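Local coordinates for maltose/maltodextrin-binding protein (Thermus thermophilus, PDB 2GH9) that binds maltotriose in a pocket of a periplasmic binding protein fold, probably as the receptor for maltodextrin uptake, at residues Gln85-Asp90 against Gly107-Ala112; Val94-Phe99 against Gly103-Leu108; Gln269-Asn274 against Thr289-Arg294; Gly304-Pro307 against Ala312-Gln315. All coordinates share one frame; numbering follows the deposited sequence.

In the fold
Three of the four contacts meet round two neighbouring antiparallel strands, 104-113 and 265-273, and contact 4 joins the same sheet through strand 306-307. Contacts 1 and 2 share G107 and L108 and set the successive helices 85-90 and 93-98 against the first of these strands. Contact 3 packs the end of helix 280-290 on the second, and L108 N lies 2.7 Å from V271 O. Contacts 1, 3 and 4 are buried, whereas contact 2 runs out to the surface at R104. Contact 3 is wholly apolar, contact 1 lays a phenol hydroxyl on apolar side chains without bonding across, contact 2 adds one backbone hydrogen bond, and contact 4 joins apolar packing to an arginine that grips sugar.

Contact 1 of 4, residues Gln85-Asp90 against Gly107-Ala112; sequences QAYLAD and GLPAFA. Unlike the reference sequence in segment 85-90: A86 (reference Thr).
Y87 reaches from helix 85-90 to L108 and P109 of strand 104-113, and its side chain carries nearly all of the helix's share in the contact. The ring leaves the helix with CG anti to the backbone N (chi1 163°), which aims the hydroxyl at the strand. There the packing is close: Y87 OH rests 3.5 Å from L108 CB. The proline ring closes in as well, with P109 CD 3.8 Å from Y87 OH. P109 O is a near neighbour at 3.7 Å from Y87 OH, an approach rather than a bond. Farther back the fit eases, and L108 CD2 meets the tyrosine ring obliquely, 4.2 Å from Y87 CE2, with the two side chains crossing at about a right angle.

The other side of the helix is loose by comparison. Q85, A86 and A89 are exposed, while the carboxylate of D90 is held by S309 and S311. The strand then bulges, A110 and F111 together pairing with Q269 (a classic β bulge). Y87 also leans on V291, and L108 touches A287 and K288, which places the phenol between helix 85-90, strand 104-113 and the end of helix 280-290.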
loop_
_atom_site.group_PDB
_atom_site.type_symbol
_atom_site.label_atom_id
_atom_site.label_comp_id
_atom_site.label_asym_id
_atom_site.label_seq_id
_atom_site.Cartn_x
_atom_site.Cartn_y
_atom_site.Cartn_z
ATOM N N GLN A 85 17.190 -20.178 7.960
ATOM C CA GLN A 85 16.497 -19.786 9.195
ATOM C C GLN A 85 17.016 -18.457 9.705
ATOM O O GLN A 85 16.266 -17.674 10.274
ATOM C CB GLN A 85 16.673 -20.861 10.282
ATOM C CG GLN A 85 16.318 -20.411 11.720
ATOM C CD GLN A 85 14.833 -20.086 11.926
ATOM O OE1 GLN A 85 14.020 -20.208 11.007
ATOM N NE2 GLN A 85 14.477 -19.691 13.151
ATOM N N ALA A 86 18.302 -18.212 9.517
ATOM C CA ALA A 86 18.882 -16.938 9.891
ATOM C C ALA A 86 18.183 -15.800 9.154
ATOM O O ALA A 86 17.830 -14.796 9.759
ATOM C CB ALA A 86 20.368 -16.919 9.597
ATOM N N TYR A 87 17.999 -15.957 7.846
ATOM C CA TYR A 87 17.287 -14.945 7.063
ATOM C C TYR A 87 15.874 -14.785 7.635
ATOM O O TYR A 87 15.484 -13.687 7.998
ATOM C CB TYR A 87 17.268 -15.296 5.567
ATOM C CG TYR A 87 16.224 -14.534 4.779
ATOM C CD1 TYR A 87 16.424 -13.211 4.412
ATOM C CD2 TYR A 87 15.031 -15.143 4.404
ATOM C CE1 TYR A 87 15.454 -12.511 3.689
ATOM C CE2 TYR A 87 14.059 -14.452 3.682
ATOM C CZ TYR A 87 14.268 -13.137 3.340
ATOM O OH TYR A 87 13.283 -12.465 2.629
ATOM N N LEU A 88 15.148 -15.892 7.767
ATOM C CA LEU A 88 13.773 -15.880 8.289
ATOM C C LEU A 88 13.630 -15.297 9.695
ATOM O O LEU A 88 12.722 -14.492 9.939
ATOM C CB LEU A 88 13.168 -17.292 8.233
ATOM C CG LEU A 88 12.949 -17.803 6.808
ATOM C CD1 LEU A 88 12.604 -19.306 6.793
ATOM C CD2 LEU A 88 11.880 -16.958 6.073
ATOM N N ALA A 89 14.541 -15.669 10.599
ATOM C CA ALA A 89 14.556 -15.156 11.986
ATOM C C ALA A 89 14.688 -13.643 12.080
ATOM O O ALA A 89 14.217 -13.022 13.050
ATOM C CB ALA A 89 15.701 -15.827 12.814
ATOM N N ASP A 90 15.363 -13.047 11.103
ATOM C CA ASP A 90 15.567 -11.603 11.116
ATOM C C ASP A 90 14.342 -10.814 10.600
ATOM O O ASP A 90 14.271 -9.599 10.763
ATOM C CB ASP A 90 16.809 -11.243 10.306
ATOM C CG ASP A 90 16.954 -9.770 10.108
ATOM O OD1 ASP A 90 17.130 -9.056 11.122
ATOM O OD2 ASP A 90 16.887 -9.311 8.933
ATOM N N GLY A 107 6.768 -15.776 -0.997
ATOM C CA GLY A 107 7.598 -14.704 -1.540
ATOM C C GLY A 107 8.541 -14.234 -0.464
ATOM O O GLY A 107 8.474 -14.692 0.673
ATOM N N LEU A 108 9.460 -13.357 -0.830
ATOM C CA LEU A 108 10.437 -12.819 0.121
ATOM C C LEU A 108 9.958 -11.451 0.564
ATOM O O LEU A 108 9.959 -10.539 -0.258
ATOM C CB LEU A 108 11.809 -12.677 -0.525
ATOM C CG LEU A 108 12.400 -13.937 -1.167
ATOM C CD1 LEU A 108 13.773 -13.608 -1.724
ATOM C CD2 LEU A 108 12.460 -15.059 -0.160
ATOM N N PRO A 109 9.540 -11.315 1.849
ATOM C CA PRO A 109 9.059 -10.046 2.364
ATOM C C PRO A 109 10.193 -9.031 2.425
ATOM O O PRO A 109 11.295 -9.349 2.904
ATOM C CB PRO A 109 8.564 -10.382 3.782
ATOM C CG PRO A 109 8.480 -11.849 3.852
ATOM C CD PRO A 109 9.505 -12.359 2.894
ATOM N N ALA A 110 9.934 -7.823 1.936
ATOM C CA ALA A 110 10.995 -6.836 1.783
ATOM C C ALA A 110 10.707 -5.536 2.518
ATOM O O ALA A 110 11.521 -5.089 3.333
ATOM C CB ALA A 110 11.269 -6.584 0.287
ATOM N N PHE A 111 9.560 -4.921 2.225
ATOM C CA PHE A 111 9.261 -3.577 2.719
ATOM C C PHE A 111 7.869 -3.481 3.300
ATOM O O PHE A 111 6.941 -4.181 2.861
ATOM C CB PHE A 111 9.404 -2.553 1.586
ATOM C CG PHE A 111 10.646 -2.735 0.759
ATOM C CD1 PHE A 111 11.893 -2.456 1.296
ATOM C CD2 PHE A 111 10.567 -3.182 -0.548
ATOM C CE1 PHE A 111 13.053 -2.650 0.539
ATOM C CE2 PHE A 111 11.722 -3.356 -1.306
ATOM C CZ PHE A 111 12.962 -3.087 -0.750
ATOM N N ALA A 112 7.732 -2.651 4.319
ATOM C CA ALA A 112 6.443 -2.363 4.917
ATOM C C ALA A 112 6.080 -0.926 4.604
ATOM O O ALA A 112 6.953 -0.070 4.436
ATOM C CB ALA A 112 6.484 -2.605 6.418
#

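Contact 2 of 4, residues Val94-Phe99 against Gly103-Leu108; sequences VAVEAF and GRLMGL
A short β-hairpin, strands 100-101 and 104-113, follows helix 93-98, and F99 and M106 are joined at its base. M106 N donates to F99 O over 2.7 Å. The N-H points almost straight at the oxygen (167°), and the nitrogen lies almost in line with the carbonyl bond. This bond ties the first residue after the helix to the outgoing strand, while V96 O is bonded to the hydroxyl of T100.

Round it the side chains fill in. L105 turns its CG anti to the backbone N (chi1 -166°), which brings CD1 in beneath the helix end, 3.9 Å from V96 O. The same methyl lies 4.2 Å from F99 CB, and V96 CG1 approaches it more loosely. On the other flank the phenyl ring of F99 comes up to the backbone of G107: F99 CD1 is 3.8 Å from G107 CA, an approach made possible by the absence of a side chain there. The carbonyl carbon of M106 sits at the ring edge, near its plane. G107 N and O are both buried here with no partner in the model, a polar cost beside the ring.

L105 reaches across to L88, linking the hairpin to helix 85-90. Toward the core, F99 also packs on V268 and V272 of strand 265-273 and on V67 of helix 67-72.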
loop_
_atom_site.group_PDB
_atom_site.type_symbol
_atom_site.label_atom_id
_atom_site.label_comp_id
_atom_site.label_asym_id
_atom_site.label_seq_id
_atom_site.Cartn_x
_atom_site.Cartn_y
_atom_site.Cartn_z
ATOM N N VAL A 94 4.942 -10.090 11.257
ATOM C CA VAL A 94 3.800 -9.729 10.403
ATOM C C VAL A 94 4.155 -9.850 8.916
ATOM O O VAL A 94 3.303 -10.152 8.097
ATOM C CB VAL A 94 3.292 -8.287 10.675
ATOM C CG1 VAL A 94 2.741 -8.153 12.107
ATOM C CG2 VAL A 94 4.395 -7.304 10.445
ATOM N N ALA A 95 5.411 -9.582 8.574
ATOM C CA ALA A 95 5.871 -9.674 7.182
ATOM C C ALA A 95 5.946 -11.120 6.714
ATOM O O ALA A 95 5.588 -11.429 5.570
ATOM C CB ALA A 95 7.224 -8.993 7.028
ATOM N N VAL A 96 6.435 -12.002 7.596
ATOM C CA VAL A 96 6.392 -13.429 7.355
ATOM C C VAL A 96 4.947 -13.882 7.148
ATOM O O VAL A 96 4.657 -14.531 6.175
ATOM C CB VAL A 96 7.060 -14.243 8.502
ATOM C CG1 VAL A 96 6.893 -15.729 8.271
ATOM C CG2 VAL A 96 8.540 -13.895 8.617
ATOM N N GLU A 97 4.045 -13.497 8.045
ATOM C CA GLU A 97 2.645 -13.899 7.951
ATOM C C GLU A 97 1.986 -13.358 6.685
ATOM O O GLU A 97 1.180 -14.050 6.066
ATOM C CB GLU A 97 1.846 -13.439 9.182
ATOM C CG GLU A 97 2.195 -14.146 10.495
ATOM C CD GLU A 97 1.604 -13.440 11.726
ATOM O OE1 GLU A 97 0.400 -13.647 12.034
ATOM O OE2 GLU A 97 2.342 -12.673 12.394
ATOM N N ALA A 98 2.317 -12.121 6.299
ATOM C CA ALA A 98 1.742 -11.515 5.084
ATOM C C ALA A 98 2.018 -12.369 3.829
ATOM O O ALA A 98 1.170 -12.476 2.950
ATOM C CB ALA A 98 2.288 -10.106 4.884
ATOM N N PHE A 99 3.207 -12.968 3.749
ATOM C CA PHE A 99 3.584 -13.744 2.570
ATOM C C PHE A 99 3.485 -15.249 2.744
ATOM O O PHE A 99 3.973 -16.003 1.896
ATOM C CB PHE A 99 4.979 -13.320 2.086
ATOM C CG PHE A 99 4.920 -12.185 1.131
ATOM C CD1 PHE A 99 4.844 -12.415 -0.227
ATOM C CD2 PHE A 99 4.840 -10.871 1.596
ATOM C CE1 PHE A 99 4.732 -11.357 -1.110
ATOM C CE2 PHE A 99 4.720 -9.809 0.716
ATOM C CZ PHE A 99 4.666 -10.043 -0.623
ATOM N N GLY A 103 0.167 -22.478 4.648
ATOM C CA GLY A 103 1.294 -22.864 5.500
ATOM C C GLY A 103 2.682 -22.724 4.883
ATOM O O GLY A 103 3.671 -23.190 5.462
ATOM N N ARG A 104 2.773 -22.073 3.725
ATOM C CA ARG A 104 4.045 -21.913 3.046
ATOM C C ARG A 104 4.378 -20.456 2.782
ATOM O O ARG A 104 3.486 -19.629 2.550
ATOM C CB ARG A 104 4.007 -22.646 1.718
ATOM C CG ARG A 104 3.708 -24.124 1.864
ATOM C CD ARG A 104 4.025 -24.830 0.596
ATOM N NE ARG A 104 3.348 -26.114 0.528
ATOM C CZ ARG A 104 3.548 -27.008 -0.438
ATOM N NH1 ARG A 104 4.419 -26.753 -1.423
ATOM N NH2 ARG A 104 2.870 -28.157 -0.414
ATOM N N LEU A 105 5.671 -20.163 2.802
ATOM C CA LEU A 105 6.176 -18.849 2.425
ATOM C C LEU A 105 6.171 -18.729 0.891
ATOM O O LEU A 105 6.823 -19.511 0.202
ATOM C CB LEU A 105 7.572 -18.643 2.987
ATOM C CG LEU A 105 8.089 -17.206 2.947
ATOM C CD1 LEU A 105 7.323 -16.304 3.904
ATOM C CD2 LEU A 105 9.582 -17.198 3.262
ATOM N N MET A 106 5.421 -17.749 0.374
ATOM C CA MET A 106 5.161 -17.612 -1.057
ATOM C C MET A 106 5.886 -16.425 -1.736
ATOM O O MET A 106 5.667 -16.127 -2.907
ATOM C CB MET A 106 3.650 -17.546 -1.283
ATOM C CG MET A 106 2.866 -18.784 -0.725
ATOM S SD MET A 106 3.547 -20.379 -1.321
ATOM C CE MET A 106 3.261 -20.245 -3.081
ATOM N N GLY A 107 6.768 -15.776 -0.997
ATOM C CA GLY A 107 7.598 -14.704 -1.540
ATOM C C GLY A 107 8.541 -14.234 -0.464
ATOM O O GLY A 107 8.474 -14.692 0.673
ATOM N N LEU A 108 9.460 -13.357 -0.830
ATOM C CA LEU A 108 10.437 -12.819 0.121
ATOM C C LEU A 108 9.958 -11.451 0.564
ATOM O O LEU A 108 9.959 -10.539 -0.258
ATOM C CB LEU A 108 11.809 -12.677 -0.525
ATOM C CG LEU A 108 12.400 -13.937 -1.167
ATOM C CD1 LEU A 108 13.773 -13.608 -1.724
ATOM C CD2 LEU A 108 12.460 -15.059 -0.160
#

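Contact 3 of 4, residues Gln269-Asn274 against Thr289-Arg294; sequences QGVVVN and TLVTGR
V271, L290 and V291 meet with no flat group between them; the planar groups of this region lie to one side. The peptide joining Q269 and G270 has the ring of F99 against it, with F99 CZ close to G270 N. Both ends of the Q269 amide are engaged: OE1 accepts from the hydroxyl of T61 and weakly from H8, while NE2 gives to the carboxylate of E113. Q269 touches the bound sugar, so these bonds hold a pocket residue in its place. At the far end, the N274 amide is fixed by the backbone of Y276 and A56.

The contact itself is three branched aliphatic side chains. V271 has CG1 anti to the backbone N (chi1 -179°), leaving CG2 as the branch that faces the helix end. That single methyl serves both partners: V271 CG2 lies 4.3 Å from V291 CG1, and L290 CD1 stands 4.4 Å from V271 CG2. The packing is apolar and light, with methyls just at contact distance, consistent with a separation of 8.5 Å between V271 CA and V291 CA.

The chain then turns at T292, the N-cap residue of helix 293-302. L290 continues into W16, L17 and Q20 of helix 11-26 and V60 of strand 58-63, while V291 packs on A110 of strand 104-113, which places the join between helices 280-290 and 293-302 over the central sheet.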
loop_
_atom_site.group_PDB
_atom_site.type_symbol
_atom_site.label_atom_id
_atom_site.label_comp_id
_atom_site.label_asym_id
_atom_site.label_seq_id
_atom_site.Cartn_x
_atom_site.Cartn_y
_atom_site.Cartn_z
ATOM N N GLN A 269 5.320 -5.308 0.930
ATOM C CA GLN A 269 5.779 -5.562 -0.418
ATOM C C GLN A 269 6.835 -6.668 -0.382
ATOM O O GLN A 269 7.751 -6.621 0.426
ATOM C CB GLN A 269 6.370 -4.299 -1.029
ATOM C CG GLN A 269 5.377 -3.154 -1.213
ATOM C CD GLN A 269 4.559 -3.238 -2.491
ATOM O OE1 GLN A 269 4.984 -3.813 -3.489
ATOM N NE2 GLN A 269 3.372 -2.644 -2.462
ATOM N N GLY A 270 6.707 -7.638 -1.281
ATOM C CA GLY A 270 7.668 -8.737 -1.355
ATOM C C GLY A 270 7.979 -9.165 -2.761
ATOM O O GLY A 270 7.210 -8.893 -3.721
ATOM N N VAL A 271 9.126 -9.826 -2.902
ATOM C CA VAL A 271 9.528 -10.361 -4.182
ATOM C C VAL A 271 8.914 -11.755 -4.349
ATOM O O VAL A 271 8.987 -12.597 -3.430
ATOM C CB VAL A 271 11.071 -10.450 -4.330
ATOM C CG1 VAL A 271 11.423 -10.997 -5.703
ATOM C CG2 VAL A 271 11.763 -9.054 -4.074
ATOM N N VAL A 272 8.314 -11.998 -5.510
ATOM C CA VAL A 272 7.763 -13.318 -5.833
ATOM C C VAL A 272 8.410 -13.848 -7.096
ATOM O O VAL A 272 8.761 -13.097 -8.014
ATOM C CB VAL A 272 6.210 -13.328 -5.973
ATOM C CG1 VAL A 272 5.544 -12.998 -4.615
ATOM C CG2 VAL A 272 5.765 -12.364 -7.084
ATOM N N VAL A 273 8.596 -15.159 -7.125
ATOM C CA VAL A 273 9.171 -15.812 -8.273
ATOM C C VAL A 273 8.048 -16.551 -9.002
ATOM O O VAL A 273 7.172 -17.119 -8.376
ATOM C CB VAL A 273 10.364 -16.729 -7.838
ATOM C CG1 VAL A 273 10.843 -17.612 -9.008
ATOM C CG2 VAL A 273 11.509 -15.867 -7.339
ATOM N N ASN A 274 8.070 -16.477 -10.326
ATOM C CA ASN A 274 7.124 -17.163 -11.194
ATOM C C ASN A 274 7.343 -18.679 -11.135
ATOM O O ASN A 274 8.432 -19.169 -11.479
ATOM C CB ASN A 274 7.322 -16.657 -12.623
ATOM C CG ASN A 274 6.267 -17.143 -13.591
ATOM O OD1 ASN A 274 5.491 -18.036 -13.284
ATOM N ND2 ASN A 274 6.217 -16.525 -14.765
ATOM N N THR A 289 19.446 -11.378 -3.673
ATOM C CA THR A 289 20.358 -10.213 -3.636
ATOM C C THR A 289 19.623 -8.927 -3.233
ATOM O O THR A 289 20.214 -8.060 -2.614
ATOM C CB THR A 289 21.122 -9.955 -4.982
ATOM O OG1 THR A 289 20.209 -9.561 -6.037
ATOM C CG2 THR A 289 21.935 -11.193 -5.401
ATOM N N LEU A 290 18.341 -8.817 -3.592
ATOM C CA LEU A 290 17.581 -7.585 -3.397
ATOM C C LEU A 290 17.155 -7.357 -1.943
ATOM O O LEU A 290 16.862 -6.229 -1.555
ATOM C CB LEU A 290 16.333 -7.576 -4.325
ATOM C CG LEU A 290 16.504 -7.722 -5.849
ATOM C CD1 LEU A 290 15.131 -7.806 -6.572
ATOM C CD2 LEU A 290 17.369 -6.592 -6.460
ATOM N N VAL A 291 17.122 -8.419 -1.137
ATOM C CA VAL A 291 16.557 -8.348 0.208
ATOM C C VAL A 291 17.587 -8.517 1.338
ATOM O O VAL A 291 17.219 -8.691 2.498
ATOM C CB VAL A 291 15.365 -9.352 0.403
ATOM C CG1 VAL A 291 14.258 -9.081 -0.631
ATOM C CG2 VAL A 291 15.837 -10.810 0.362
ATOM N N THR A 292 18.870 -8.419 1.004
ATOM C CA THR A 292 19.901 -8.286 2.041
ATOM C C THR A 292 19.703 -6.988 2.819
ATOM O O THR A 292 19.186 -6.003 2.285
ATOM C CB THR A 292 21.333 -8.281 1.463
ATOM O OG1 THR A 292 21.557 -7.066 0.741
ATOM C CG2 THR A 292 21.554 -9.472 0.554
ATOM N N GLY A 293 20.132 -6.996 4.082
ATOM C CA GLY A 293 20.051 -5.823 4.944
ATOM C C GLY A 293 20.487 -4.537 4.257
ATOM O O GLY A 293 19.768 -3.517 4.296
ATOM N N ARG A 294 21.662 -4.595 3.627
ATOM C CA ARG A 294 22.259 -3.468 2.930
ATOM C C ARG A 294 21.406 -2.934 1.784
ATOM O O ARG A 294 21.293 -1.712 1.590
ATOM C CB ARG A 294 23.628 -3.888 2.391
ATOM C CG ARG A 294 24.493 -2.760 1.892
ATOM C CD ARG A 294 25.950 -3.219 1.752
ATOM N NE ARG A 294 26.471 -3.671 3.054
ATOM C CZ ARG A 294 27.267 -2.969 3.868
ATOM N NH1 ARG A 294 27.708 -1.752 3.531
ATOM N NH2 ARG A 294 27.647 -3.507 5.028
#

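Contact 4 of 4, residues Gly304-Pro307 against Ala312-Gln315; sequences GRIP and AVKQ. With GLC (alpha-D-glucopyranose), chain B.
P307 and A312 face each other across the short turn that leads from strand 306-307 into helix 310-315, a strand-to-helix connection beside the sugar cleft of the periplasmic binding fold. The main bump is V313 CG2. It drops into a hollow walled by the CG2 methyl of I306, with I306 CG2 3.9 Å away from V313 CG2, and by the ring of P307, whose CB is 4.3 Å from the same V313 CG2. The floor is the carbonyl P307 O, only 3.1 Å from V313 CG2; with the valine turned well off a staggered position (chi1 140°), this tight fit is doubtful in detail. The I306 and V313 side chains lie at a slant to one another, and I306 goes on to pack against V321, V322 and F325 of helix 320-326.

R305, the residue before I306, points the opposite way, into the pocket. Its chain is extended from CG to NE and carries the guanidinium to the glucose. Both bonds to the sugar are bent: R305 NH1 donates to GLC O3 over 3.0 Å (135°), and R305 NH2 gives to GLC O2 at 2.9 Å (143°), with that oxygen at the edge and in the plane of the group. Salt bridges from NE to E13 and from NH1 to E113 fix its rotation. A leucine here would probably leave O2 and O3 of the glucose without these donors and the two carboxylates without their positive mate. Back at the turn, a smaller bump completes the fit: the methyl A312 CB sits 3.9 Å from P307 CB.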
loop_
_atom_site.group_PDB
_atom_site.type_symbol
_atom_site.label_atom_id
_atom_site.label_comp_id
_atom_site.label_asym_id
_atom_site.label_seq_id
_atom_site.Cartn_x
_atom_site.Cartn_y
_atom_site.Cartn_z
ATOM N N GLY A 304 11.658 5.408 0.433
ATOM C CA GLY A 304 11.194 5.505 1.806
ATOM C C GLY A 304 10.425 4.362 2.434
ATOM O O GLY A 304 10.023 4.462 3.601
ATOM N N ARG A 305 10.201 3.279 1.703
ATOM C CA ARG A 305 9.478 2.131 2.267
ATOM C C ARG A 305 10.346 1.466 3.341
ATOM O O ARG A 305 11.572 1.503 3.270
ATOM C CB ARG A 305 9.096 1.112 1.182
ATOM C CG ARG A 305 8.323 1.721 0.025
ATOM C CD ARG A 305 7.864 0.676 -0.893
ATOM N NE ARG A 305 7.739 1.146 -2.270
ATOM C CZ ARG A 305 6.718 0.877 -3.066
ATOM N NH1 ARG A 305 5.681 0.147 -2.645
ATOM N NH2 ARG A 305 6.724 1.330 -4.301
ATOM N N ILE A 306 9.704 0.910 4.347
ATOM C CA ILE A 306 10.408 0.538 5.584
ATOM C C ILE A 306 10.865 -0.916 5.499
ATOM O O ILE A 306 10.054 -1.785 5.223
ATOM C CB ILE A 306 9.501 0.752 6.816
ATOM C CG1 ILE A 306 8.895 2.176 6.805
ATOM C CG2 ILE A 306 10.260 0.471 8.158
ATOM C CD1 ILE A 306 9.915 3.301 6.505
ATOM N N PRO A 307 12.165 -1.194 5.725
ATOM C CA PRO A 307 12.599 -2.613 5.765
ATOM C C PRO A 307 11.795 -3.497 6.718
ATOM O O PRO A 307 11.402 -3.052 7.796
ATOM C CB PRO A 307 14.057 -2.519 6.234
ATOM C CG PRO A 307 14.504 -1.190 5.712
ATOM C CD PRO A 307 13.304 -0.280 5.894
ATOM N N ALA A 312 17.908 -4.418 9.849
ATOM C CA ALA A 312 17.954 -3.214 9.025
ATOM C C ALA A 312 17.115 -2.065 9.609
ATOM O O ALA A 312 17.520 -0.909 9.537
ATOM C CB ALA A 312 17.513 -3.541 7.590
ATOM N N VAL A 313 15.967 -2.381 10.207
ATOM C CA VAL A 313 15.110 -1.359 10.833
ATOM C C VAL A 313 15.790 -0.639 12.018
ATOM O O VAL A 313 15.742 0.597 12.110
ATOM C CB VAL A 313 13.742 -1.951 11.308
ATOM C CG1 VAL A 313 13.321 -1.375 12.640
ATOM C CG2 VAL A 313 12.672 -1.701 10.275
ATOM N N LYS A 314 16.395 -1.413 12.920
ATOM C CA LYS A 314 17.118 -0.851 14.066
ATOM C C LYS A 314 18.244 0.051 13.579
ATOM O O LYS A 314 18.514 1.091 14.168
ATOM C CB LYS A 314 17.695 -1.966 14.946
ATOM C CG LYS A 314 18.280 -1.483 16.264
ATOM C CD LYS A 314 19.088 -2.583 16.925
ATOM C CE LYS A 314 19.333 -2.318 18.412
ATOM N NZ LYS A 314 19.822 -3.544 19.143
ATOM N N GLN A 315 18.882 -0.352 12.487
ATOM C CA GLN A 315 19.947 0.435 11.887
ATOM C C GLN A 315 19.453 1.839 11.476
ATOM O O GLN A 315 20.164 2.838 11.663
ATOM C CB GLN A 315 20.543 -0.330 10.707
ATOM C CG GLN A 315 21.682 0.389 9.997
ATOM C CD GLN A 315 22.252 -0.424 8.850
ATOM O OE1 GLN A 315 22.190 -1.669 8.841
ATOM N NE2 GLN A 315 22.812 0.276 7.868
HETATM C C1 GLC B . 2.947 2.984 -7.442
HETATM C C2 GLC B . 3.634 2.525 -6.158
HETATM C C3 GLC B . 2.705 1.615 -5.380
HETATM C C4 GLC B . 1.389 2.354 -5.089
HETATM C C5 GLC B . 0.716 2.821 -6.390
HETATM C C6 GLC B . -0.506 3.715 -6.102
HETATM O O1 GLC B . 2.822 1.860 -8.309
HETATM O O2 GLC B . 4.891 1.877 -6.451
HETATM O O3 GLC B . 3.308 1.153 -4.160
HETATM O O4 GLC B . 0.473 1.443 -4.509
HETATM O O5 GLC B . 1.659 3.551 -7.172
HETATM O O6 GLC B . -1.107 4.205 -7.317
#